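Local coordinates for protein histone-lysine N-methyltransferase, H3 lysine-9 specific SUVH6 (Arabidopsis thaliana, PDB 6A5K) that transfers methyl groups from S-adenosylmethionine to a lysine of histone H3 and probably recognises methylated non-CG DNA through its SRA domain, at residues A[25-29]-A[313-318]; A[284-288]-A[468-472]; A[329-333]-A[344-348]; A[350-355]-A[377-381]. The protein carries 1 engineered substitution. One frame throughout, in Å; residues are numbered along the deposited sequence.

In the fold
Contact 3, at the pre-SET zinc cluster, lies in the middle and touches the other three; its centre is about 14 Å from that of contact 1, 12 Å from contact 2 and 14 Å from contact 4. Contact 1 brings helix 5-29 against a pre-SET loop, and contact 2 joins the chain leading into the zinc cluster to the loop between strands 461-467 and 477-482. Contacts 3 and 4 reach the same four-stranded sheet, through strands 328-330 and 378-381 at its two margins. Along the chain, contacts 1 and 2 interlace, whereas contacts 3 and 4 follow one another between the two segments of contact 2. The N-terminal helix, pre-SET motif and SET domain are thereby tied into one body.

Contact 1 of 4, residues A[25-29]-A[313-318]; sequences LQEDE and EIPYNF
Glu-29, late in helix 5-29, lies along the ring of Phe-318 and ties this N-terminal helix to a loop of the pre-SET motif that follows helix 305-309. Its CB sits by the far end of the ring, 3.6 Å from Phe-318 CZ. With CG anti to its carbonyl carbon (chi1 -75°) and the chain extended beyond, the side chain runs back across the ring toward the Phe-318 backbone. Glu-29 CG is 3.7 Å from the centroid of the Phe-318 ring and almost directly above it, a CH-pi contact. Farther on, Glu-29 CD lies 3.6 Å from Phe-318 CG, and the carboxylate stacks on the ring with the planes 15° apart. The two oxygens then divide the loop between them. Glu-29 OE2 accepts a bond from Phe-318 N at 3.0 Å, the donor standing above the carboxylate plane. Glu-29 OE1 takes a nearly straight bond from Asn-317 ND2 (2.9 Å), and a water donates both to it and to Tyr-316 O.

Asn-317 OD1 is bound in turn by Arg-22, earlier on the same helix, and the amide also leans on Leu-25 CD2. Gln-26 completes the seam: its NE2 gives a 2.7 Å bond to Ile-314 O, arriving from above that carbonyl plane, and a water links the same NE2 to Glu-313 OE2.

Contact 2 of 4, residues A[284-288]-A[468-472]; sequences PVPPK and YDHED
Pro-287 packs on the backbone of residues 468-470, in the loop of the SET-domain beta hairpin formed by strands 461-467 and 477-482. It belongs to a proline-rich length of the pre-SET motif that leads into the zinc cluster, and its CA comes within 4.8 Å of the CA of His-470. Each ring carbon has its own neighbour. Pro-287 CG rests near Tyr-468 O at 3.7 Å, CD lies beside Asp-469 O, and CB meets the side chain of Glu-471 at its CG, 3.6 Å away. Were Pro-287 an alanine, the CG and CD contacts to Tyr-468 O and Asp-469 O would be lost, which would probably open a gap between the two loops and let this backbone flex.

Glu-471 reaches alongside the proline with its chain extended, which carries the carboxylate to the next peptide. There Glu-471 OE2 is modelled 2.4 Å from Lys-288 N as acceptor of its proton, a distance so short that the exact placing of the carboxylate is doubtful at this exposed site. Lys-309 adds a long, weak ion pair to the same oxygen.

Three residues before Pro-287, Pro-284 CB touches His-470 CB at 3.8 Å, while its CG approaches CD2 of the imidazole obliquely. A water that donates to Val-285 O and accepts from Glu-471 N spans the loops beside this pair. The imidazole is itself fixed within the hairpin loop: Asp-472 N donates to His-470 ND1 at 3.0 Å, in the plane of the ring.

Contact 3 of 4, residues A[329-333]-A[344-348]; sequences IYECG and LRVTQ. With ZN (zinc ion), chain B; ZN (zinc ion), chain C.
Both carboxylate oxygens of Glu-331 are gripped twice by the 346-348 backbone and side chains. Glu-331 OE1 accepts from Val-346 N at 3.1 Å, above the carboxylate plane, and through its anti lone pair from Gln-348 NE2 at 2.8 Å. Glu-331 OE2 takes Thr-347 N on its syn lone pair and Thr-347 OG1, 2.7 Å away, from above the plane. The Gln-348 amide lies nearly coplanar with the carboxylate, and its NE2 also donates to Cys-332 O (2.7 Å), in the carbonyl plane. Loss of the carboxylate, as with a leucine here, is likely to leave the N-H groups of Val-346 and Thr-347 and the Thr-347 hydroxyl without this acceptor.

One residue on, Cys-332 N binds Leu-344 O at 2.9 Å, and the extended Arg-345 lays a guanidinium face over Cys-332 CB. Its NH1 and NH2 both hold Gly-333 O, while NH1 also donates to a lone pair of Gln-348 OE1, in the guanidinium plane.

Cys-332 SG bridges two zinc ions, 2.4 Å from each, in the nine-cysteine, three-zinc cluster characteristic of the pre-SET motif. So many donors are likely to keep Glu-331 ionised, and the network probably helps hold the backbone that presents the bridging thiolate.

Contact 4 of 4, residues A[350-355]-A[377-381]; sequences GIKLPL and SFICE
The loop 350-354 passes across strand 378-381 instead of pairing with it, the CA atoms of Ile-351 and Cys-380 coming within 5.5 Å. A water bridges the backbones, accepting from Lys-352 N at 2.8 Å and donating to Ile-379 O at 2.7 Å and, over a longer distance, to Phe-378 O.

The side chains around this bridge are mostly apolar. Ile-351 sets CG1 4.0 Å from Cys-380 CB. Leu-353 turns CD1 onto Ile-379 CD1 at 3.9 Å, the two side chains crossing obliquely, and the same methyl also meets Phe-378 O. Leu-355 CD1 follows at 4.3 Å from Ile-379 CG2. Phe-378, with CG opposite its own N (chi1 171°), swings its ring to the start of the loop, where the CE2 edge lies 3.4 Å from Gly-350 O, near the ring plane.

This packing joins the four-stranded sheet to the six-stranded sheet. Strand 378-381 borders the former beside 477-482, where Phe-378 touches Met-479, and the same ring also packs against Thr-347 of the loop before Gly-350; Leu-353 and Leu-355 also lean on Cys-369 of strand 365-369, just as the chain enters strand 355-359 of the six-stranded sheet.

Contact 1 of 4, residues A[25-29]-A[313-318]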
# COMPACT_ATOMS: atom_id res chain seq x y z
N LEU A 25 1.18 9.43 -15.69
CA LEU A 25 2.37 10.14 -15.22
C LEU A 25 3.63 9.62 -15.92
O LEU A 25 4.51 10.40 -16.27
CB LEU A 25 2.51 10.00 -13.70
CG LEU A 25 3.67 10.75 -13.05
CD1 LEU A 25 3.50 12.26 -13.21
CD2 LEU A 25 3.78 10.39 -11.58
N GLN A 26 3.70 8.31 -16.12
CA GLN A 26 4.84 7.71 -16.81
C GLN A 26 4.94 8.26 -18.23
O GLN A 26 6.03 8.55 -18.72
CB GLN A 26 4.71 6.18 -16.84
CG GLN A 26 5.91 5.46 -17.45
CD GLN A 26 5.63 3.98 -17.70
OE1 GLN A 26 4.56 3.62 -18.19
NE2 GLN A 26 6.58 3.13 -17.35
N GLU A 27 3.79 8.41 -18.88
CA GLU A 27 3.77 8.93 -20.25
C GLU A 27 4.17 10.40 -20.30
O GLU A 27 4.83 10.83 -21.25
CB GLU A 27 2.38 8.72 -20.86
CG GLU A 27 2.04 7.25 -21.04
CD GLU A 27 0.61 7.02 -21.51
OE1 GLU A 27 0.40 6.10 -22.33
OE2 GLU A 27 -0.29 7.75 -21.05
N ASP A 28 3.81 11.16 -19.27
CA ASP A 28 4.26 12.55 -19.20
C ASP A 28 5.76 12.64 -18.93
O ASP A 28 6.47 13.47 -19.52
CB ASP A 28 3.50 13.33 -18.14
CG ASP A 28 3.60 14.83 -18.33
OD1 ASP A 28 3.21 15.31 -19.42
OD2 ASP A 28 4.08 15.53 -17.41
N GLU A 29 6.25 11.79 -18.03
CA GLU A 29 7.66 11.76 -17.64
C GLU A 29 8.56 11.30 -18.78
O GLU A 29 9.78 11.50 -18.75
CB GLU A 29 7.85 10.86 -16.41
CG GLU A 29 7.36 11.47 -15.10
CD GLU A 29 7.26 10.46 -13.96
OE1 GLU A 29 7.22 9.24 -14.22
OE2 GLU A 29 7.22 10.90 -12.79
N GLU A 313 11.22 1.74 -21.80
CA GLU A 313 10.56 2.62 -20.85
C GLU A 313 11.15 2.52 -19.45
O GLU A 313 11.93 1.62 -19.15
CB GLU A 313 9.06 2.32 -20.80
CG GLU A 313 8.71 0.91 -20.37
CD GLU A 313 7.21 0.67 -20.35
OE1 GLU A 313 6.53 0.97 -21.36
OE2 GLU A 313 6.70 0.18 -19.32
N ILE A 314 10.79 3.48 -18.60
CA ILE A 314 11.21 3.51 -17.20
C ILE A 314 10.12 2.88 -16.34
O ILE A 314 9.01 3.40 -16.29
CB ILE A 314 11.44 4.97 -16.72
CG1 ILE A 314 12.34 5.73 -17.69
CG2 ILE A 314 12.03 4.98 -15.32
CD1 ILE A 314 13.73 5.19 -17.75
N PRO A 315 10.43 1.77 -15.66
CA PRO A 315 9.38 1.06 -14.92
C PRO A 315 9.02 1.70 -13.57
O PRO A 315 8.16 1.18 -12.86
CB PRO A 315 9.98 -0.33 -14.71
CG PRO A 315 11.45 -0.11 -14.74
CD PRO A 315 11.68 0.98 -15.74
N TYR A 316 9.68 2.80 -13.22
CA TYR A 316 9.35 3.56 -12.02
C TYR A 316 8.92 4.96 -12.40
O TYR A 316 9.36 5.49 -13.42
CB TYR A 316 10.54 3.64 -11.05
CG TYR A 316 11.05 2.31 -10.53
CD1 TYR A 316 10.38 1.63 -9.51
CD2 TYR A 316 12.23 1.76 -11.03
CE1 TYR A 316 10.86 0.42 -9.02
CE2 TYR A 316 12.72 0.55 -10.54
CZ TYR A 316 12.03 -0.12 -9.55
OH TYR A 316 12.52 -1.32 -9.07
N ASN A 317 8.07 5.59 -11.59
CA ASN A 317 7.85 7.02 -11.73
C ASN A 317 9.01 7.78 -11.10
O ASN A 317 9.83 7.20 -10.39
CB ASN A 317 6.52 7.45 -11.09
CG ASN A 317 5.32 6.97 -11.88
OD1 ASN A 317 4.46 6.26 -11.35
ND2 ASN A 317 5.25 7.34 -13.15
N PHE A 318 9.07 9.09 -11.33
CA PHE A 318 10.20 9.87 -10.84
C PHE A 318 10.22 9.96 -9.31
O PHE A 318 11.25 10.32 -8.73
CB PHE A 318 10.18 11.28 -11.44
CG PHE A 318 10.57 11.34 -12.89
CD1 PHE A 318 10.88 10.18 -13.59
CD2 PHE A 318 10.65 12.56 -13.55
CE1 PHE A 318 11.24 10.23 -14.93
CE2 PHE A 318 11.01 12.62 -14.89
CZ PHE A 318 11.31 11.45 -15.58
O HOH W 1 5.96 0.01 -16.76
O HOH W 2 8.43 7.19 -15.45

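Contact 2 of 4, residues A[284-288]-A[468-472]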
# COMPACT_ATOMS: atom_id res chain seq x y z
N PRO A 284 27.99 -13.47 -9.24
CA PRO A 284 27.66 -12.49 -10.28
C PRO A 284 28.76 -12.18 -11.30
O PRO A 284 29.89 -11.86 -10.94
CB PRO A 284 27.32 -11.24 -9.47
CG PRO A 284 26.75 -11.77 -8.21
CD PRO A 284 27.54 -13.02 -7.91
N VAL A 285 28.40 -12.29 -12.58
CA VAL A 285 29.20 -11.79 -13.69
C VAL A 285 28.83 -10.33 -13.93
O VAL A 285 27.65 -10.00 -13.91
CB VAL A 285 28.94 -12.63 -14.97
CG1 VAL A 285 29.50 -11.94 -16.21
CG2 VAL A 285 29.49 -14.04 -14.81
N PRO A 286 29.83 -9.45 -14.13
CA PRO A 286 29.55 -8.02 -14.34
C PRO A 286 28.54 -7.78 -15.46
O PRO A 286 28.76 -8.22 -16.58
CB PRO A 286 30.92 -7.44 -14.71
CG PRO A 286 31.91 -8.39 -14.12
CD PRO A 286 31.27 -9.75 -14.18
N PRO A 287 27.44 -7.08 -15.14
CA PRO A 287 26.37 -6.84 -16.12
C PRO A 287 26.75 -5.75 -17.12
O PRO A 287 27.72 -5.04 -16.89
CB PRO A 287 25.19 -6.40 -15.25
CG PRO A 287 25.84 -5.69 -14.11
CD PRO A 287 27.15 -6.42 -13.86
N LYS A 288 25.98 -5.63 -18.20
CA LYS A 288 26.16 -4.51 -19.11
C LYS A 288 25.67 -3.24 -18.43
O LYS A 288 24.62 -3.23 -17.80
CB LYS A 288 25.41 -4.74 -20.42
CG LYS A 288 25.76 -3.74 -21.51
CD LYS A 288 24.60 -3.54 -22.48
CE LYS A 288 25.02 -2.70 -23.67
NZ LYS A 288 25.67 -1.42 -23.25
N TYR A 468 20.07 -6.07 -11.17
CA TYR A 468 20.92 -4.87 -11.25
C TYR A 468 22.42 -5.14 -11.11
O TYR A 468 23.22 -4.55 -11.83
CB TYR A 468 20.48 -3.83 -10.21
CG TYR A 468 20.72 -4.20 -8.76
CD1 TYR A 468 21.84 -3.74 -8.08
CD2 TYR A 468 19.81 -4.99 -8.06
CE1 TYR A 468 22.07 -4.07 -6.76
CE2 TYR A 468 20.03 -5.32 -6.73
CZ TYR A 468 21.16 -4.86 -6.09
OH TYR A 468 21.39 -5.18 -4.77
N ASP A 469 22.82 -6.02 -10.19
CA ASP A 469 24.25 -6.28 -10.00
C ASP A 469 24.73 -7.46 -10.85
O ASP A 469 25.91 -7.82 -10.79
CB ASP A 469 24.57 -6.53 -8.53
CG ASP A 469 23.79 -7.68 -7.94
OD1 ASP A 469 22.72 -8.04 -8.50
OD2 ASP A 469 24.23 -8.24 -6.91
N HIS A 470 23.82 -8.04 -11.62
CA HIS A 470 24.14 -9.09 -12.58
C HIS A 470 22.95 -9.26 -13.51
O HIS A 470 21.89 -8.68 -13.28
CB HIS A 470 24.49 -10.42 -11.88
CG HIS A 470 23.35 -11.01 -11.10
ND1 HIS A 470 22.28 -11.63 -11.70
CD2 HIS A 470 23.13 -11.08 -9.76
CE1 HIS A 470 21.44 -12.05 -10.77
NE2 HIS A 470 21.93 -11.73 -9.58
N GLU A 471 23.11 -10.06 -14.56
CA GLU A 471 22.04 -10.29 -15.53
C GLU A 471 21.59 -11.74 -15.57
O GLU A 471 21.02 -12.20 -16.56
CB GLU A 471 22.48 -9.84 -16.93
CG GLU A 471 22.82 -8.37 -17.03
CD GLU A 471 23.49 -8.03 -18.34
OE1 GLU A 471 23.54 -8.90 -19.24
OE2 GLU A 471 23.98 -6.88 -18.48
N ASP A 472 21.84 -12.48 -14.50
CA ASP A 472 21.46 -13.88 -14.45
C ASP A 472 19.98 -13.99 -14.12
O ASP A 472 19.58 -13.93 -12.95
CB ASP A 472 22.32 -14.64 -13.44
CG ASP A 472 22.20 -16.15 -13.59
OD1 ASP A 472 21.15 -16.63 -14.06
OD2 ASP A 472 23.17 -16.86 -13.23
O HOH W 3 25.60 -11.02 -15.16

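Contact 3 of 4, residues A[329-333]-A[344-348]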
# COMPACT_ATOMS: atom_id res chain seq x y z
N ILE A 329 12.17 -6.35 -13.84
CA ILE A 329 12.65 -4.97 -13.90
C ILE A 329 14.16 -4.95 -13.86
O ILE A 329 14.78 -5.68 -13.09
CB ILE A 329 12.08 -4.14 -12.74
CG1 ILE A 329 10.58 -3.92 -12.96
CG2 ILE A 329 12.80 -2.81 -12.60
CD1 ILE A 329 9.93 -3.26 -11.80
N TYR A 330 14.76 -4.13 -14.72
CA TYR A 330 16.21 -3.95 -14.74
C TYR A 330 16.58 -2.59 -14.16
O TYR A 330 16.22 -1.55 -14.72
CB TYR A 330 16.77 -4.08 -16.16
CG TYR A 330 16.48 -5.42 -16.80
CD1 TYR A 330 15.25 -5.66 -17.40
CD2 TYR A 330 17.42 -6.43 -16.79
CE1 TYR A 330 14.98 -6.89 -17.98
CE2 TYR A 330 17.16 -7.66 -17.38
CZ TYR A 330 15.93 -7.87 -17.97
OH TYR A 330 15.65 -9.09 -18.55
N GLU A 331 17.28 -2.60 -13.04
CA GLU A 331 17.79 -1.35 -12.47
C GLU A 331 19.20 -1.11 -12.95
O GLU A 331 19.88 -2.03 -13.40
CB GLU A 331 17.73 -1.39 -10.94
CG GLU A 331 16.32 -1.46 -10.39
CD GLU A 331 16.26 -1.18 -8.90
OE1 GLU A 331 17.29 -0.78 -8.32
OE2 GLU A 331 15.17 -1.37 -8.30
N CYS A 332 19.65 0.14 -12.87
CA CYS A 332 21.04 0.44 -13.20
C CYS A 332 21.96 -0.20 -12.17
O CYS A 332 21.58 -0.38 -11.00
CB CYS A 332 21.25 1.95 -13.28
SG CYS A 332 20.54 2.64 -14.77
N GLY A 333 23.16 -0.57 -12.61
CA GLY A 333 24.07 -1.33 -11.79
C GLY A 333 25.27 -0.53 -11.31
O GLY A 333 25.33 0.68 -11.48
N LEU A 344 16.16 4.76 -12.19
CA LEU A 344 16.29 3.31 -12.27
C LEU A 344 17.14 2.72 -11.13
O LEU A 344 17.68 1.63 -11.26
CB LEU A 344 16.91 2.90 -13.61
CG LEU A 344 16.05 3.15 -14.85
CD1 LEU A 344 16.79 2.68 -16.10
CD2 LEU A 344 14.71 2.43 -14.70
N ARG A 345 17.27 3.46 -10.04
CA ARG A 345 17.90 2.90 -8.84
C ARG A 345 16.93 3.04 -7.67
O ARG A 345 16.79 4.11 -7.10
CB ARG A 345 19.23 3.60 -8.53
CG ARG A 345 20.30 3.44 -9.59
CD ARG A 345 21.58 4.12 -9.12
NE ARG A 345 22.59 4.24 -10.17
CZ ARG A 345 23.53 3.33 -10.41
NH1 ARG A 345 23.55 2.22 -9.69
NH2 ARG A 345 24.42 3.53 -11.37
N VAL A 346 16.26 1.95 -7.34
CA VAL A 346 15.25 1.98 -6.29
C VAL A 346 15.47 0.86 -5.27
O VAL A 346 15.91 1.13 -4.15
CB VAL A 346 13.82 1.88 -6.87
CG1 VAL A 346 12.78 1.87 -5.75
CG2 VAL A 346 13.55 3.02 -7.83
N THR A 347 15.18 -0.38 -5.65
CA THR A 347 15.25 -1.49 -4.69
C THR A 347 16.68 -1.77 -4.24
O THR A 347 16.90 -2.32 -3.16
CB THR A 347 14.64 -2.80 -5.28
OG1 THR A 347 15.44 -3.29 -6.36
CG2 THR A 347 13.23 -2.56 -5.77
N GLN A 348 17.66 -1.37 -5.04
CA GLN A 348 19.05 -1.64 -4.68
C GLN A 348 19.49 -0.82 -3.45
O GLN A 348 20.49 -1.14 -2.81
CB GLN A 348 19.99 -1.35 -5.86
CG GLN A 348 19.99 0.10 -6.32
CD GLN A 348 20.68 0.27 -7.66
OE1 GLN A 348 21.78 0.82 -7.73
NE2 GLN A 348 20.04 -0.19 -8.73
ZN ZN B . 22.20 1.95 -16.37
ZN ZN C . 20.75 5.02 -14.50

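Contact 4 of 4, residues A[350-355]-A[377-381]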
# COMPACT_ATOMS: atom_id res chain seq x y z
N GLY A 350 17.88 -0.64 -0.71
CA GLY A 350 17.48 -1.34 0.50
C GLY A 350 16.27 -0.76 1.22
O GLY A 350 15.56 0.09 0.69
N ILE A 351 16.03 -1.25 2.43
CA ILE A 351 14.84 -0.90 3.20
C ILE A 351 14.82 0.57 3.60
O ILE A 351 15.82 1.10 4.09
CB ILE A 351 14.73 -1.78 4.47
CG1 ILE A 351 14.65 -3.26 4.08
CG2 ILE A 351 13.53 -1.38 5.31
CD1 ILE A 351 14.72 -4.20 5.26
N LYS A 352 13.70 1.25 3.38
CA LYS A 352 13.54 2.64 3.78
C LYS A 352 12.42 2.79 4.82
O LYS A 352 12.37 3.78 5.56
CB LYS A 352 13.24 3.53 2.57
CG LYS A 352 14.37 3.64 1.56
CD LYS A 352 15.64 4.12 2.22
CE LYS A 352 16.83 4.02 1.27
NZ LYS A 352 18.09 4.49 1.92
N LEU A 353 11.52 1.82 4.87
CA LEU A 353 10.37 1.87 5.76
C LEU A 353 10.67 1.29 7.14
O LEU A 353 11.49 0.39 7.27
CB LEU A 353 9.19 1.12 5.15
CG LEU A 353 8.67 1.67 3.83
CD1 LEU A 353 7.73 0.65 3.15
CD2 LEU A 353 7.96 2.98 4.09
N PRO A 354 10.00 1.81 8.19
CA PRO A 354 10.17 1.27 9.54
C PRO A 354 9.36 -0.02 9.74
O PRO A 354 8.17 0.03 10.05
CB PRO A 354 9.64 2.40 10.43
CG PRO A 354 8.64 3.11 9.59
CD PRO A 354 9.12 3.00 8.16
N LEU A 355 10.02 -1.16 9.56
CA LEU A 355 9.35 -2.45 9.70
C LEU A 355 9.50 -3.01 11.10
O LEU A 355 10.45 -2.69 11.83
CB LEU A 355 9.90 -3.45 8.68
CG LEU A 355 9.87 -3.03 7.22
CD1 LEU A 355 10.45 -4.13 6.34
CD2 LEU A 355 8.45 -2.68 6.78
N SER A 377 5.29 1.33 -3.33
CA SER A 377 6.54 1.43 -2.56
C SER A 377 7.27 0.09 -2.46
O SER A 377 6.64 -0.96 -2.31
CB SER A 377 6.28 1.94 -1.14
OG SER A 377 5.71 3.23 -1.16
N PHE A 378 8.59 0.14 -2.54
CA PHE A 378 9.44 -1.00 -2.22
C PHE A 378 9.39 -1.28 -0.72
O PHE A 378 9.47 -0.36 0.10
CB PHE A 378 10.88 -0.73 -2.67
CG PHE A 378 11.87 -1.76 -2.19
CD1 PHE A 378 11.77 -3.08 -2.59
CD2 PHE A 378 12.92 -1.40 -1.35
CE1 PHE A 378 12.69 -4.03 -2.16
CE2 PHE A 378 13.84 -2.33 -0.92
CZ PHE A 378 13.73 -3.65 -1.33
N ILE A 379 9.26 -2.56 -0.36
CA ILE A 379 9.20 -2.97 1.04
C ILE A 379 10.55 -3.51 1.49
O ILE A 379 11.26 -2.90 2.28
CB ILE A 379 8.14 -4.06 1.29
CG1 ILE A 379 6.78 -3.67 0.68
CG2 ILE A 379 8.04 -4.37 2.79
CD1 ILE A 379 6.24 -2.33 1.19
N CYS A 380 10.90 -4.68 0.96
CA CYS A 380 12.14 -5.36 1.31
C CYS A 380 12.40 -6.45 0.30
O CYS A 380 11.55 -6.76 -0.53
CB CYS A 380 12.08 -5.96 2.72
SG CYS A 380 10.87 -7.30 2.88
N GLU A 381 13.59 -7.05 0.38
CA GLU A 381 13.96 -8.20 -0.43
C GLU A 381 13.65 -9.49 0.33
O GLU A 381 13.61 -9.48 1.55
CB GLU A 381 15.45 -8.15 -0.80
CG GLU A 381 15.93 -9.26 -1.73
CD GLU A 381 17.32 -8.99 -2.30
OE1 GLU A 381 17.94 -7.98 -1.92
OE2 GLU A 381 17.79 -9.80 -3.12
O HOH W 4 11.44 -0.20 2.69